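Local coordinates for oligopeptide ABC transporter, periplasmic oligopeptide-binding protein, putative (Thermotoga maritima MSB8, PDB 5IPW) that probably serves as the periplasmic binding component of a peptide ABC transporter, capturing oligopeptides for delivery to the membrane permease, at residues A[399-404]-A[580-585]; A[556-561]-A[575-580]. All blocks are in the same frame, centred on the assembly; numbering follows the deposited sequence.

Contact 1: residues A[399-404]-A[580-585]; sequences PEWEKA and KIHREN
Trp-401 and Arg-583 both carry CG roughly opposite the backbone N, Trp-401 with chi1 at -174°, and this sets the indole with one face against His-582 CB and Arg-583 N while the arginine chain reaches back to Trp-401's own backbone. The motif is a packed pair of nearly parallel helices in a type 2 periplasmic-binding-protein fold: short helix 399-403, weakly bonded, lies against the end of helix 568-584, with segment axes 9.1 Å apart and inclined at 25°. Trp-401 and Arg-583 carry the contact between them. The indole receives His-582 CB over one face, toward the rim, with Trp-401 CZ2 3.2 Å from that CB. The imidazole continues alongside the indole in the same direction, the two ring planes 45° apart, an oblique pairing. The indole NE1 lies 3.0 Å from His-582 O, but the angle is too poor for a hydrogen bond. The imidazole's polar grip comes instead from Ile-507, whose carbonyl O is hydrogen-bonded to His-582 NE2. With an alanine at Trp-401 the indole is gone, and His-582 CB and the Arg-583 chain are likely to lose the surface they pack against, opening a gap between the helices. The aliphatic CD of Arg-583 rests 3.6 Å from Trp-401 CB. Bent at chi3, the chain then crosses Glu-400, whose CG sits over one guanidinium face, while Trp-401 N approaches the guanidinium edge. Asp-398, just before the short helix, ties both sides together: OD1 is hydrogen-bonded to Trp-401 N and OD2 forms a salt bridge with Arg-583 NH1. Glu-400 makes no such bridge, and its role here is aliphatic: its OE2 stands 5.0 Å from Arg-583 NH1, whereas its CB lies 3.3 Å from Arg-583 CD.

Contact 2: residues A[556-561]-A[575-580]; sequences VDLYYQ and MAEATK
Segments 556-561 and 575-580 run in broadly opposite directions as the two arms of an alpha-alpha hairpin, closest where the CA atoms of Leu-558 and Ala-578 are 6.9 Å apart. The hairpin illustrates how little may be needed at one level of a helix pair: between these two segments one leucine makes the contact. No hydrogen bond crosses, and 128 Å² is buried. The CG of Leu-558 stands opposite the carbonyl carbon (chi1 -68°) and CD1 extends onward from there (chi2 -176°), which brings this methyl to the backbone of the other helix, 3.3 Å from Ala-578 N. Leu-558 CD1 meets the alanine methyl as well, 3.8 Å from Ala-578 CB. The same CD1 touches Glu-577 at CB, 3.7 Å away. The second branch, CD2, meets the same glutamate, 4.0 Å from Glu-577 OE2. Glu-577 crosses Leu-558 at about a right angle, its aliphatic base against the leucine and its carboxylate at the more solvent-exposed margin of an otherwise buried contact. One turn further along helix 568-584, Ile-581 is another neighbour of Leu-558. Beyond the pair, Phe-508 in a loop bridges both arms, meeting the Tyr-559 ring and touching Met-575 and Ala-578. Helix 523-534 packs on helix 550-564 through Ile-530 and Ile-534, which touch Val-556, Asp-557 and Tyr-560, while helix 568-584 continues past the contact toward strand 589-591 of a mixed sheet.

Overall arrangement
Followed from the N terminus, the chain passes most of its first 400 residues before it meets contact 1 at short helix 399-403, then runs through strands 440-445, 467-472 and 489-494 and helix 523-534 before entering the hairpin. Contact 2 closes the short loop between helices 550-564 and 568-584, with 13 residues between its segments. Contact 1 closes a far longer one, 175 residues, and so encloses contact 2 entirely. Both use helix 568-584 and share Lys-580, and their centres lie 13 Å apart. They also touch directly: Trp-401 CE3 is 3.6 Å from Thr-579 CB. Helix 568-584 thus ties its hairpin partner to a helix from much earlier in the sequence.

Contact 1: residues A[399-404]-A[580-585]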
# COMPACT_ATOMS: atom_id res chain seq x y z
N PRO A 399 -14.47 3.41 -13.46
CA PRO A 399 -15.06 2.33 -14.25
C PRO A 399 -14.97 2.60 -15.75
O PRO A 399 -14.71 1.68 -16.53
CB PRO A 399 -16.52 2.31 -13.78
CG PRO A 399 -16.80 3.71 -13.33
CD PRO A 399 -15.50 4.30 -12.87
N GLU A 400 -15.18 3.86 -16.14
CA GLU A 400 -15.07 4.28 -17.53
C GLU A 400 -13.64 3.99 -18.00
O GLU A 400 -13.42 3.22 -18.94
CB GLU A 400 -15.40 5.77 -17.67
CG GLU A 400 -16.76 6.23 -17.15
CD GLU A 400 -17.79 6.46 -18.25
OE1 GLU A 400 -17.84 5.67 -19.21
OE2 GLU A 400 -18.55 7.45 -18.14
N TRP A 401 -12.67 4.58 -17.29
CA TRP A 401 -11.25 4.45 -17.60
C TRP A 401 -10.74 3.01 -17.52
O TRP A 401 -9.78 2.66 -18.19
CB TRP A 401 -10.42 5.37 -16.69
CG TRP A 401 -8.95 5.43 -17.01
CD1 TRP A 401 -8.38 5.32 -18.24
CD2 TRP A 401 -7.88 5.66 -16.08
NE1 TRP A 401 -7.01 5.43 -18.14
CE2 TRP A 401 -6.68 5.64 -16.82
CE3 TRP A 401 -7.82 5.85 -14.70
CZ2 TRP A 401 -5.43 5.81 -16.23
CZ3 TRP A 401 -6.57 6.03 -14.11
CH2 TRP A 401 -5.40 6.01 -14.87
N GLU A 402 -11.38 2.16 -16.71
CA GLU A 402 -11.04 0.74 -16.73
C GLU A 402 -11.34 0.14 -18.10
O GLU A 402 -10.66 -0.79 -18.54
CB GLU A 402 -11.78 -0.05 -15.65
CG GLU A 402 -11.41 -1.55 -15.62
CD GLU A 402 -12.17 -2.36 -14.58
OE1 GLU A 402 -13.20 -1.88 -14.07
OE2 GLU A 402 -11.74 -3.50 -14.27
N LYS A 403 -12.36 0.68 -18.78
CA LYS A 403 -12.79 0.14 -20.08
C LYS A 403 -12.21 0.88 -21.27
O LYS A 403 -11.97 0.26 -22.31
CB LYS A 403 -14.32 0.06 -20.17
CG LYS A 403 -14.91 -1.21 -19.56
CD LYS A 403 -14.00 -2.43 -19.71
CE LYS A 403 -14.37 -3.56 -18.77
NZ LYS A 403 -13.20 -4.46 -18.56
N ALA A 404 -12.02 2.19 -21.14
CA ALA A 404 -11.17 2.93 -22.08
C ALA A 404 -11.48 2.50 -23.52
O ALA A 404 -12.60 2.68 -24.00
CB ALA A 404 -9.71 2.69 -21.74
N LYS A 580 -10.20 11.12 -15.56
CA LYS A 580 -10.89 11.56 -16.78
C LYS A 580 -9.83 11.84 -17.83
O LYS A 580 -9.84 11.26 -18.91
CB LYS A 580 -11.75 12.81 -16.52
CG LYS A 580 -12.50 13.35 -17.73
CD LYS A 580 -13.02 14.76 -17.51
CE LYS A 580 -13.45 15.40 -18.83
NZ LYS A 580 -14.01 16.77 -18.67
N ILE A 581 -8.91 12.73 -17.49
CA ILE A 581 -7.81 13.07 -18.38
C ILE A 581 -7.10 11.82 -18.92
O ILE A 581 -7.00 11.63 -20.13
CB ILE A 581 -6.82 14.02 -17.68
CG1 ILE A 581 -7.43 15.43 -17.61
CG2 ILE A 581 -5.48 14.03 -18.40
CD1 ILE A 581 -6.67 16.43 -16.77
N HIS A 582 -6.66 10.94 -18.03
CA HIS A 582 -6.03 9.68 -18.44
C HIS A 582 -6.95 8.79 -19.28
O HIS A 582 -6.50 7.83 -19.91
CB HIS A 582 -5.57 8.88 -17.22
CG HIS A 582 -4.23 9.27 -16.69
ND1 HIS A 582 -3.07 8.60 -17.03
CD2 HIS A 582 -3.85 10.26 -15.84
CE1 HIS A 582 -2.05 9.16 -16.42
NE2 HIS A 582 -2.49 10.17 -15.69
N ARG A 583 -8.25 9.09 -19.26
CA ARG A 583 -9.24 8.32 -20.01
C ARG A 583 -9.29 8.81 -21.45
O ARG A 583 -9.28 8.02 -22.38
CB ARG A 583 -10.60 8.52 -19.36
CG ARG A 583 -11.60 7.41 -19.60
CD ARG A 583 -12.71 7.50 -18.55
NE ARG A 583 -13.34 8.82 -18.51
CZ ARG A 583 -13.96 9.35 -17.45
NH1 ARG A 583 -14.04 8.70 -16.30
NH2 ARG A 583 -14.49 10.56 -17.55
N GLU A 584 -9.36 10.13 -21.59
CA GLU A 584 -9.44 10.78 -22.89
C GLU A 584 -8.13 10.66 -23.68
O GLU A 584 -8.16 10.51 -24.91
CB GLU A 584 -9.87 12.24 -22.71
CG GLU A 584 -11.36 12.36 -22.38
CD GLU A 584 -11.73 13.67 -21.70
OE1 GLU A 584 -12.95 13.89 -21.50
OE2 GLU A 584 -10.84 14.47 -21.36
N ASN A 585 -7.00 10.74 -22.98
CA ASN A 585 -5.69 10.43 -23.55
C ASN A 585 -5.25 9.08 -23.03
O ASN A 585 -5.42 8.80 -21.85
CB ASN A 585 -4.66 11.47 -23.13
CG ASN A 585 -5.14 12.90 -23.37
OD1 ASN A 585 -4.74 13.53 -24.34
ND2 ASN A 585 -5.98 13.41 -22.47

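Contact 2: residues A[556-561]-A[575-580]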
# COMPACT_ATOMS: atom_id res chain seq x y z
N VAL A 556 -0.75 18.18 -13.56
CA VAL A 556 0.13 18.74 -12.53
C VAL A 556 -0.70 19.59 -11.59
O VAL A 556 -0.63 19.41 -10.37
CB VAL A 556 1.26 19.60 -13.14
CG1 VAL A 556 2.09 20.26 -12.05
CG2 VAL A 556 2.16 18.75 -14.04
N ASP A 557 -1.49 20.50 -12.15
CA ASP A 557 -2.34 21.40 -11.37
C ASP A 557 -3.24 20.64 -10.41
O ASP A 557 -3.39 21.01 -9.24
CB ASP A 557 -3.21 22.26 -12.30
CG ASP A 557 -2.40 23.32 -13.03
OD1 ASP A 557 -1.61 24.03 -12.37
OD2 ASP A 557 -2.58 23.45 -14.26
N LEU A 558 -3.84 19.56 -10.92
CA LEU A 558 -4.67 18.67 -10.12
C LEU A 558 -3.90 18.13 -8.92
O LEU A 558 -4.39 18.19 -7.79
CB LEU A 558 -5.20 17.51 -10.96
CG LEU A 558 -6.23 17.84 -12.05
CD1 LEU A 558 -6.72 16.55 -12.71
CD2 LEU A 558 -7.41 18.62 -11.50
N TYR A 559 -2.69 17.61 -9.16
CA TYR A 559 -1.91 17.04 -8.07
C TYR A 559 -1.63 18.05 -6.97
O TYR A 559 -1.79 17.75 -5.79
CB TYR A 559 -0.57 16.47 -8.54
CG TYR A 559 0.22 15.95 -7.37
CD1 TYR A 559 -0.10 14.74 -6.77
CD2 TYR A 559 1.25 16.71 -6.81
CE1 TYR A 559 0.59 14.27 -5.67
CE2 TYR A 559 1.95 16.25 -5.71
CZ TYR A 559 1.61 15.04 -5.14
OH TYR A 559 2.31 14.58 -4.05
N TYR A 560 -1.21 19.25 -7.36
CA TYR A 560 -0.83 20.26 -6.37
C TYR A 560 -2.03 20.85 -5.63
O TYR A 560 -1.89 21.40 -4.53
CB TYR A 560 0.06 21.33 -7.00
CG TYR A 560 1.49 20.85 -7.06
CD1 TYR A 560 1.95 20.11 -8.15
CD2 TYR A 560 2.35 21.06 -5.99
CE1 TYR A 560 3.26 19.64 -8.18
CE2 TYR A 560 3.65 20.59 -6.02
CZ TYR A 560 4.10 19.88 -7.11
OH TYR A 560 5.39 19.43 -7.13
N GLN A 561 -3.21 20.71 -6.22
CA GLN A 561 -4.46 20.96 -5.51
C GLN A 561 -4.68 19.87 -4.48
O GLN A 561 -4.91 20.15 -3.31
CB GLN A 561 -5.65 21.02 -6.46
CG GLN A 561 -5.82 22.36 -7.15
CD GLN A 561 -7.11 22.42 -7.95
OE1 GLN A 561 -7.17 21.94 -9.09
NE2 GLN A 561 -8.14 23.03 -7.37
N MET A 575 -9.45 13.57 -8.03
CA MET A 575 -8.96 12.34 -8.64
C MET A 575 -9.83 11.90 -9.80
O MET A 575 -9.35 11.28 -10.74
CB MET A 575 -8.88 11.22 -7.61
CG MET A 575 -7.74 11.37 -6.61
SD MET A 575 -6.09 11.30 -7.34
CE MET A 575 -6.05 9.65 -8.04
N ALA A 576 -11.13 12.21 -9.72
CA ALA A 576 -12.05 11.96 -10.82
C ALA A 576 -11.58 12.64 -12.10
O ALA A 576 -11.53 12.02 -13.16
CB ALA A 576 -13.45 12.44 -10.46
N GLU A 577 -11.19 13.91 -11.98
CA GLU A 577 -10.71 14.70 -13.12
C GLU A 577 -9.43 14.11 -13.72
O GLU A 577 -9.28 14.03 -14.94
CB GLU A 577 -10.43 16.14 -12.71
CG GLU A 577 -11.53 16.79 -11.89
CD GLU A 577 -11.53 18.29 -12.03
OE1 GLU A 577 -11.66 18.78 -13.17
OE2 GLU A 577 -11.39 18.99 -11.00
N ALA A 578 -8.51 13.73 -12.84
CA ALA A 578 -7.25 13.13 -13.25
C ALA A 578 -7.49 11.87 -14.07
O ALA A 578 -6.91 11.68 -15.14
CB ALA A 578 -6.41 12.80 -12.03
N THR A 579 -8.37 11.01 -13.57
CA THR A 579 -8.68 9.76 -14.24
C THR A 579 -9.49 10.00 -15.52
O THR A 579 -9.47 9.18 -16.42
CB THR A 579 -9.46 8.80 -13.31
OG1 THR A 579 -10.64 9.45 -12.83
CG2 THR A 579 -8.59 8.38 -12.15
N LYS A 580 -10.20 11.12 -15.56
CA LYS A 580 -10.89 11.56 -16.78
C LYS A 580 -9.83 11.84 -17.83
O LYS A 580 -9.84 11.26 -18.91
CB LYS A 580 -11.75 12.81 -16.52
CG LYS A 580 -12.50 13.35 -17.73
CD LYS A 580 -13.02 14.76 -17.51
CE LYS A 580 -13.45 15.40 -18.83
NZ LYS A 580 -14.01 16.77 -18.67